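Hypothetical membrane protein (Corynebacterium glutamicum, PDB 6JSB) binds heme through its HtaA domain and probably hands it on within the corynebacterial heme uptake machinery. Local coordinates at residues V5-T9 with V61-E65; T8-W14 with I186-N192. One frame throughout, in Å; residues are numbered along the deposited sequence.

Contact 1. Residues V5-T9 with V61-E65; sequences VVTTT and VLGSE
T8 and S64 meet through their hydroxyls: S64 OG donates to T8 OG1 at 2.7 Å. The S64 oxygen reaches across because its first torsion places OG between its own backbone N and carbonyl carbon. T8 turns its hydroxyl anti to the carbonyl carbon (chi1 -59°), which sends the methyl CG2 the other way, to pack at 4.0 Å from V61 CG1. One threonine thus offers a polar branch to S64 and an apolar one to V61.

Beside the hydroxyl pair, two waters bridge the backbones. One water accepts from T8 N at 2.9 Å and from S64 N at 3.0 Å; a second donates to T8 O at 2.7 Å and to L62 O at 3.0 Å. The carbonyl of T8 also receives a nearly straight CA-H...O contact from G63, with CA 3.5 Å from the oxygen and 165° at the hydrogen.

The strand geometry is consistent with this water bridging. The strand axes come no closer than 5.3 Å and their directions lie 150° apart, so 5-9 and 61-65 run antiparallel but splayed. L62 and G63 both face K70 on the strand beyond, which makes them a classic beta bulge. Direct backbone pairing is present next to the splay, where V61 bonds to G10, and V61 also packs against V69 and L71 of strand 68-81. On the other flank, T8 OG1 donates a hydrogen bond to N192 OD1 of strand 186-198.

The buried hydroxyl of T8 therefore acts as acceptor and donor at once, relaying a chain of hydrogen bonds from S64 to a third strand. Together with the two waters, which serve the backbone N and O of T8, this satisfies its polar atoms where the strands part.

Contact 2. Residues T8-W14 with I186-N192; sequences TTGTADW and ITLNLTN
I186 meets W14 at the start of 186-192, its CB 4.0 Å from ring atom CD1. T187 pairs with D13 through two backbone bonds, D13 N to T187 O measuring 2.8 Å; its hydroxyl turns to T160. L188 lies on the face of I186 and brings CD2 to 3.8 Å from A12 CB. At N189, backbone N donates to T11 O at 2.8 Å, nearly along the C=O axis. With CG anti to its carbonyl carbon (chi1 -51°), the amide swings over T11, and ND2 donates to OG1 at 3.2 Å, the oxygen lying 26° out of the amide plane. A second, weak bond to D13 OD1 is doubtful, since D13 has two conformers. L190 is the non-hydrogen-bonded partner of G10, which lacks a side chain and whose CA lies 3.3 Å from N189 O. T9 N donates to T191 O, and T191 N to T9 O, each at 2.9 Å. N192 OD1 takes the T8 hydroxyl in its carbonyl plane while ND2 is held by Q154 O. Alternating hydrogen-bonded and non-hydrogen-bonded pairs, from T8-N192 to D13-T187, form an antiparallel ladder (strand directions 168° apart) joining the first and last strands of this HtaA-family domain.

Overall arrangement
Both contacts start from strand 2-14, which is the middle of three neighbours in one large antiparallel sheet: contact 1 joins it to strand 56-65, contact 2 to strand 186-198. Their centres lie about 10 Å apart, and they share T8 and T9. Along the chain, 5-9 and 8-14 come first, 61-65 follows and 186-192 comes near the end; pairing of strand 2-14 with strand 186-198 places the first and last strands side by side. The contacts touch directly, with V61 CG2 packed on L190 CD2. The side chain of W14, at one end of contact 2, is about 12 Å from the heme, whereas contact 1 lies nearer the start of the strand, farther from the heme.

Contact 1. Residues V5-T9 with V61-E65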
# COMPACT_ATOMS: atom_id res chain seq x y z
N VAL A 5 -25.99 -11.11 7.13
CA VAL A 5 -25.19 -10.82 5.94
C VAL A 5 -24.70 -9.39 6.10
O VAL A 5 -25.48 -8.50 6.47
CB VAL A 5 -26.00 -10.99 4.65
CG1 VAL A 5 -25.19 -10.49 3.47
CG2 VAL A 5 -26.37 -12.45 4.44
N VAL A 6 -23.40 -9.16 5.92
CA VAL A 6 -22.82 -7.82 6.03
C VAL A 6 -22.18 -7.49 4.70
O VAL A 6 -21.30 -8.22 4.24
CB VAL A 6 -21.81 -7.71 7.20
CG1 VAL A 6 -21.19 -6.28 7.32
CG2 VAL A 6 -22.52 -8.09 8.52
N THR A 7 -22.65 -6.43 4.05
CA THR A 7 -22.08 -5.92 2.80
C THR A 7 -21.35 -4.64 3.16
O THR A 7 -21.96 -3.70 3.66
CB THR A 7 -23.16 -5.61 1.78
OG1 THR A 7 -23.91 -6.80 1.53
CG2 THR A 7 -22.54 -5.11 0.46
N THR A 8 -20.04 -4.60 2.88
CA THR A 8 -19.20 -3.46 3.27
C THR A 8 -18.72 -2.75 2.01
O THR A 8 -18.22 -3.39 1.09
CB THR A 8 -18.01 -3.94 4.09
OG1 THR A 8 -18.47 -4.63 5.27
CG2 THR A 8 -17.11 -2.72 4.49
N THR A 9 -18.88 -1.42 1.98
CA THR A 9 -18.37 -0.58 0.91
C THR A 9 -17.57 0.55 1.54
O THR A 9 -17.67 0.80 2.75
CB THR A 9 -19.49 0.02 0.06
OG1 THR A 9 -20.46 0.66 0.93
CG2 THR A 9 -20.18 -1.13 -0.70
N VAL A 61 -12.79 -0.11 -1.25
CA VAL A 61 -13.20 -1.32 -0.55
C VAL A 61 -13.93 -2.25 -1.50
O VAL A 61 -14.88 -1.84 -2.21
CB VAL A 61 -14.10 -0.98 0.65
CG1 VAL A 61 -14.70 -2.32 1.27
CG2 VAL A 61 -13.24 -0.23 1.67
N LEU A 62 -13.48 -3.51 -1.56
CA LEU A 62 -14.17 -4.54 -2.33
C LEU A 62 -15.26 -5.23 -1.51
O LEU A 62 -16.31 -5.61 -2.07
CB LEU A 62 -13.17 -5.61 -2.81
CG LEU A 62 -12.09 -5.04 -3.75
CD1 LEU A 62 -11.05 -6.12 -4.11
CD2 LEU A 62 -12.71 -4.48 -4.96
N GLY A 63 -15.04 -5.39 -0.21
CA GLY A 63 -15.99 -6.05 0.66
C GLY A 63 -15.31 -6.47 1.95
O GLY A 63 -14.14 -6.14 2.21
N SER A 64 -16.07 -7.17 2.78
CA SER A 64 -15.52 -7.65 4.03
C SER A 64 -15.83 -9.13 4.20
O SER A 64 -16.70 -9.70 3.52
CB SER A 64 -16.08 -6.88 5.23
OG SER A 64 -17.50 -7.15 5.31
N GLU A 65 -15.09 -9.76 5.10
CA GLU A 65 -15.39 -11.09 5.62
C GLU A 65 -15.13 -11.04 7.10
O GLU A 65 -14.64 -10.04 7.62
CB GLU A 65 -14.54 -12.16 4.94
CG GLU A 65 -13.05 -11.93 5.13
CD GLU A 65 -12.22 -12.70 4.12
OE1 GLU A 65 -12.78 -13.08 3.06
OE2 GLU A 65 -11.00 -12.92 4.38
O HOH W 1 -18.92 -7.12 1.91
O HOH W 2 -19.04 -4.68 -1.16

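Contact 2. Residues T8-W14 with I186-N192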
# COMPACT_ATOMS: atom_id res chain seq x y z
N THR A 8 -20.04 -4.60 2.88
CA THR A 8 -19.20 -3.46 3.27
C THR A 8 -18.72 -2.75 2.01
O THR A 8 -18.22 -3.39 1.09
CB THR A 8 -18.01 -3.94 4.09
OG1 THR A 8 -18.47 -4.63 5.27
CG2 THR A 8 -17.11 -2.72 4.49
N THR A 9 -18.88 -1.42 1.98
CA THR A 9 -18.37 -0.58 0.91
C THR A 9 -17.57 0.55 1.54
O THR A 9 -17.67 0.80 2.75
CB THR A 9 -19.49 0.02 0.06
OG1 THR A 9 -20.46 0.66 0.93
CG2 THR A 9 -20.18 -1.13 -0.70
N GLY A 10 -16.89 1.31 0.70
CA GLY A 10 -16.22 2.51 1.17
C GLY A 10 -14.79 2.63 0.64
O GLY A 10 -14.47 2.17 -0.47
N THR A 11 -13.92 3.29 1.42
CA THR A 11 -12.54 3.50 0.99
C THR A 11 -11.63 3.37 2.19
O THR A 11 -12.07 3.51 3.34
CB THR A 11 -12.30 4.92 0.41
OG1 THR A 11 -12.74 5.92 1.39
CG2 THR A 11 -13.09 5.13 -0.89
N ALA A 12 -10.35 3.19 1.92
CA ALA A 12 -9.31 3.34 2.93
C ALA A 12 -8.39 4.45 2.45
O ALA A 12 -7.98 4.45 1.29
CB ALA A 12 -8.49 2.07 3.15
N ASP A 13 -8.03 5.36 3.36
CA ASP A 13 -7.05 6.41 3.09
C ASP A 13 -5.72 5.94 3.63
O ASP A 13 -5.58 5.83 4.85
CB ASP A 13 -7.43 7.73 3.79
CG ASP A 13 -8.53 8.54 3.05
OD1 ASP A 13 -9.71 8.12 3.02
OD2 ASP A 13 -8.21 9.66 2.56
N TRP A 14 -4.72 5.73 2.75
CA TRP A 14 -3.40 5.24 3.22
C TRP A 14 -2.35 5.78 2.26
O TRP A 14 -2.28 5.30 1.12
CB TRP A 14 -3.37 3.72 3.25
CG TRP A 14 -2.07 3.19 3.77
CD1 TRP A 14 -1.39 3.62 4.90
CD2 TRP A 14 -1.29 2.17 3.18
NE1 TRP A 14 -0.20 2.86 5.02
CE2 TRP A 14 -0.10 2.03 3.95
CE3 TRP A 14 -1.45 1.40 2.00
CZ2 TRP A 14 0.89 1.09 3.65
CZ3 TRP A 14 -0.41 0.44 1.69
CH2 TRP A 14 0.72 0.32 2.51
N ILE A 186 -3.54 4.42 8.48
CA ILE A 186 -4.59 3.98 7.54
C ILE A 186 -5.95 4.35 8.15
O ILE A 186 -6.19 4.10 9.33
CB ILE A 186 -4.49 2.47 7.21
CG1 ILE A 186 -5.62 2.01 6.28
CG2 ILE A 186 -4.49 1.55 8.51
CD1 ILE A 186 -5.18 0.76 5.41
N THR A 187 -6.81 5.01 7.38
CA THR A 187 -8.15 5.34 7.86
C THR A 187 -9.15 4.49 7.07
O THR A 187 -9.10 4.46 5.84
CB THR A 187 -8.49 6.83 7.66
OG1 THR A 187 -7.58 7.63 8.44
CG2 THR A 187 -9.88 7.09 8.18
N LEU A 188 -10.04 3.82 7.76
CA LEU A 188 -11.09 3.04 7.09
C LEU A 188 -12.35 3.87 7.13
O LEU A 188 -12.76 4.28 8.23
CB LEU A 188 -11.33 1.72 7.80
CG LEU A 188 -10.10 0.83 7.89
CD1 LEU A 188 -10.46 -0.47 8.75
CD2 LEU A 188 -9.69 0.51 6.44
N ASN A 189 -12.95 4.14 5.96
CA ASN A 189 -14.20 4.91 5.86
C ASN A 189 -15.23 3.89 5.32
O ASN A 189 -15.32 3.68 4.12
CB ASN A 189 -14.06 6.07 4.88
CG ASN A 189 -12.82 6.95 5.17
OD1 ASN A 189 -12.84 7.72 6.13
ND2 ASN A 189 -11.77 6.85 4.33
N LEU A 190 -15.97 3.23 6.20
CA LEU A 190 -16.73 2.07 5.77
C LEU A 190 -18.22 2.32 5.96
O LEU A 190 -18.63 2.94 6.94
CB LEU A 190 -16.38 0.83 6.61
CG LEU A 190 -14.89 0.50 6.69
CD1 LEU A 190 -14.68 -0.72 7.60
CD2 LEU A 190 -14.31 0.31 5.26
N THR A 191 -19.03 1.73 5.08
CA THR A 191 -20.48 1.63 5.26
C THR A 191 -20.77 0.14 5.29
O THR A 191 -20.41 -0.57 4.35
CB THR A 191 -21.21 2.33 4.11
OG1 THR A 191 -20.84 3.72 4.11
CG2 THR A 191 -22.74 2.21 4.26
N ASN A 192 -21.42 -0.34 6.36
CA ASN A 192 -21.69 -1.77 6.54
C ASN A 192 -23.20 -1.94 6.51
O ASN A 192 -23.89 -1.48 7.42
CB ASN A 192 -21.14 -2.29 7.87
CG ASN A 192 -19.65 -2.12 7.95
OD1 ASN A 192 -18.92 -2.70 7.13
ND2 ASN A 192 -19.18 -1.33 8.92
O HOH W 3 -22.36 -1.02 2.09
O HOH W 4 -5.02 8.03 7.42